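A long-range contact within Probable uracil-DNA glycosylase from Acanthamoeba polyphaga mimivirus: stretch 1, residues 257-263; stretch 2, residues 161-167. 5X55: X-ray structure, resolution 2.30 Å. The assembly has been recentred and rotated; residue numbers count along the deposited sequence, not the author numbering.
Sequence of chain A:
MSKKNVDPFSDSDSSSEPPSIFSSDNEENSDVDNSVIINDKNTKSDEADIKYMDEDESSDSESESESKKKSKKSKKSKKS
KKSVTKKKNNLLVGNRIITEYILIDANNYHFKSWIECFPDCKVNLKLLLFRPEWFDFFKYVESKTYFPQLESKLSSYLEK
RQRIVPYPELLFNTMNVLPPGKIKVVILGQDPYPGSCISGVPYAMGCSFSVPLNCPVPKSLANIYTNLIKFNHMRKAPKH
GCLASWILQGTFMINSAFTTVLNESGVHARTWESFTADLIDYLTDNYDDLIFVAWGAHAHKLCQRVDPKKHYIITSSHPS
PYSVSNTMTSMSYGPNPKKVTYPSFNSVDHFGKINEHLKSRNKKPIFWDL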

# COMPACT_ATOMS: atom_id res chain seq x y z
N ALA A 257 3.87 4.62 -4.91
CA ALA A 257 3.98 4.43 -6.35
C ALA A 257 3.14 3.21 -6.72
O ALA A 257 3.49 2.08 -6.37
CB ALA A 257 5.43 4.23 -6.78
N PHE A 258 2.06 3.44 -7.45
CA PHE A 258 1.15 2.33 -7.69
C PHE A 258 1.65 1.32 -8.72
O PHE A 258 1.11 0.21 -8.76
CB PHE A 258 -0.23 2.87 -8.11
CG PHE A 258 -1.05 3.37 -6.95
CD1 PHE A 258 -0.70 4.52 -6.27
CD2 PHE A 258 -2.16 2.66 -6.53
CE1 PHE A 258 -1.47 4.97 -5.19
CE2 PHE A 258 -2.93 3.11 -5.46
CZ PHE A 258 -2.58 4.26 -4.79
N THR A 259 2.66 1.65 -9.52
CA THR A 259 3.14 0.74 -10.55
C THR A 259 4.66 0.71 -10.59
O THR A 259 5.34 1.60 -10.10
CB THR A 259 2.63 1.13 -11.95
OG1 THR A 259 3.02 2.49 -12.22
CG2 THR A 259 1.12 1.01 -12.02
N THR A 260 5.19 -0.36 -11.19
CA THR A 260 6.55 -0.38 -11.69
C THR A 260 6.56 -1.26 -12.93
O THR A 260 5.51 -1.60 -13.48
CB THR A 260 7.52 -0.83 -10.59
OG1 THR A 260 8.87 -0.62 -11.03
CG2 THR A 260 7.31 -2.29 -10.17
N VAL A 261 7.74 -1.60 -13.41
CA VAL A 261 7.91 -2.51 -14.54
C VAL A 261 8.46 -3.81 -13.99
O VAL A 261 9.32 -3.80 -13.10
CB VAL A 261 8.83 -1.93 -15.63
CG1 VAL A 261 9.14 -2.97 -16.71
CG2 VAL A 261 8.20 -0.70 -16.26
N LEU A 262 7.95 -4.94 -14.51
CA LEU A 262 8.43 -6.24 -14.07
C LEU A 262 9.96 -6.30 -14.13
O LEU A 262 10.57 -5.93 -15.13
CB LEU A 262 7.82 -7.33 -14.95
CG LEU A 262 7.96 -8.76 -14.45
CD1 LEU A 262 7.16 -8.94 -13.18
CD2 LEU A 262 7.50 -9.71 -15.55
N ASN A 263 10.57 -6.77 -13.04
CA ASN A 263 12.01 -6.97 -12.89
C ASN A 263 12.79 -5.67 -12.87
O ASN A 263 14.02 -5.69 -13.03
CB ASN A 263 12.58 -7.89 -13.98
CG ASN A 263 11.99 -9.29 -13.95
OD1 ASN A 263 11.52 -9.76 -12.90
ND2 ASN A 263 11.97 -9.96 -15.10
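Stretch 2, residues 161-167: RQRIVPY

Stretch 2 pairs with stretch 1 as a two-residue antiparallel strand pairing, held by three backbone hydrogen bonds and padded by aliphatic side chains. The two segments are at least 92 residues apart in sequence wherever they touch.

The strand portion of stretch 2 is I164 and V165; it runs against T260 and V261 of stretch 1. The residues before and after these pairs are loop or turn. Measured end to end, from CA of 258 to 262 and from CA of 162 to 166, the touching parts point 124° apart. The bridges are antiparallel, while the end-to-end directions are 124° apart. I164 and V165 have extended backbones, with phi/psi of -65/136 and -129/149. The peptide bond before P166 is cis, and it directly follows the paired residues.

T260 faces V165 as the hydrogen-bonded pair, with their CA atoms 5.6 Å apart. T260 N donates to V165 O at 2.9 Å, and V165 N donates to T260 O, also at 2.9 Å. Both bonds are close to linear. V261 faces I164 as the non-hydrogen-bonded pair, and here the CA atoms come to 4.5 Å. One residue further along, L262 N donates to R163 O at 2.8 Å, so the hydrogen bonding, though not the bridge pairing, reaches one residue beyond the strands. CA-H...O contacts fill in between these bonds: I164 CA lies 3.3 Å from T260 O, T259 CA lies 3.3 Å from V165 O, and V261 CA lies 3.5 Å from R163 O. Within stretch 2, I164 N makes a weak hydrogen bond to Q162 O, 3.0 Å long.

The side chains of T260 and V165 share one face of the sheet, where T260 CG2 meets V165 CG2 at 3.6 Å. L262 also packs against V165, with L262 CD1 3.8 Å from V165 CG1. V261 and I164 project to the other face. There V261 CG2 approaches Q162 OE1 at 3.7 Å, a van der Waals contact. T259 CG2 rests 3.8 Å from I164 CG2.

L262 also touches R163. Its CD2 lies 3.7 Å from R163 NH1, at the edge of the guanidinium and near its plane. At the other end of the contact, F258 meets P166 through its backbone: F258 O is 3.2 Å from P166 CD. The phenyl ring of F258 leads away from stretch 2. Together the two stretches bury 455 Å², both sides summed.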

# COMPACT_ATOMS: atom_id res chain seq x y z
N ARG A 161 5.52 -1.31 -24.89
CA ARG A 161 5.38 -2.72 -24.50
C ARG A 161 6.06 -3.04 -23.17
O ARG A 161 6.51 -4.17 -22.96
CB ARG A 161 5.90 -3.65 -25.59
CG ARG A 161 5.21 -3.49 -26.94
CD ARG A 161 3.76 -3.97 -26.91
NE ARG A 161 2.88 -3.19 -27.76
CZ ARG A 161 1.75 -3.62 -28.34
NH1 ARG A 161 1.35 -4.86 -28.12
NH2 ARG A 161 1.03 -2.80 -29.09
N GLN A 162 6.11 -2.09 -22.23
CA GLN A 162 6.64 -2.37 -20.90
C GLN A 162 5.65 -3.19 -20.08
O GLN A 162 4.45 -2.93 -20.12
CB GLN A 162 6.96 -1.08 -20.17
CG GLN A 162 8.02 -0.25 -20.86
CD GLN A 162 8.28 1.06 -20.14
OE1 GLN A 162 7.55 1.44 -19.23
NE2 GLN A 162 9.35 1.75 -20.55
N ARG A 163 6.16 -4.16 -19.31
CA ARG A 163 5.32 -5.04 -18.51
C ARG A 163 5.04 -4.40 -17.15
O ARG A 163 5.66 -4.71 -16.13
CB ARG A 163 5.97 -6.41 -18.34
CG ARG A 163 6.74 -6.85 -19.55
CD ARG A 163 7.04 -8.28 -19.56
NE ARG A 163 5.97 -9.03 -20.19
CZ ARG A 163 5.45 -10.17 -19.80
NH1 ARG A 163 5.91 -10.74 -18.74
NH2 ARG A 163 4.46 -10.68 -20.49
N ILE A 164 4.08 -3.48 -17.15
CA ILE A 164 3.68 -2.81 -15.93
C ILE A 164 3.08 -3.81 -14.95
O ILE A 164 2.31 -4.70 -15.35
CB ILE A 164 2.68 -1.70 -16.27
CG1 ILE A 164 3.34 -0.70 -17.23
CG2 ILE A 164 2.13 -1.08 -15.00
CD1 ILE A 164 2.44 0.46 -17.64
N VAL A 165 3.46 -3.71 -13.68
CA VAL A 165 2.90 -4.49 -12.58
C VAL A 165 2.50 -3.50 -11.50
O VAL A 165 3.09 -2.41 -11.41
CB VAL A 165 3.90 -5.53 -12.06
CG1 VAL A 165 4.26 -6.54 -13.15
CG2 VAL A 165 5.18 -4.85 -11.49
N PRO A 166 1.46 -3.78 -10.69
CA PRO A 166 0.57 -4.93 -10.82
C PRO A 166 -0.35 -4.81 -12.04
O PRO A 166 -0.42 -3.72 -12.61
CB PRO A 166 -0.24 -4.89 -9.53
CG PRO A 166 -0.33 -3.42 -9.22
CD PRO A 166 1.05 -2.89 -9.59
N TYR A 167 -1.03 -5.90 -12.42
CA TYR A 167 -1.97 -5.88 -13.53
C TYR A 167 -3.15 -4.97 -13.20
O TYR A 167 -3.43 -4.69 -12.03
CB TYR A 167 -2.44 -7.29 -13.84
CG TYR A 167 -1.38 -8.16 -14.50
CD1 TYR A 167 -0.17 -7.61 -14.91
CD2 TYR A 167 -1.58 -9.51 -14.72
CE1 TYR A 167 0.80 -8.38 -15.50
CE2 TYR A 167 -0.62 -10.30 -15.32
CZ TYR A 167 0.57 -9.72 -15.71
OH TYR A 167 1.54 -10.48 -16.29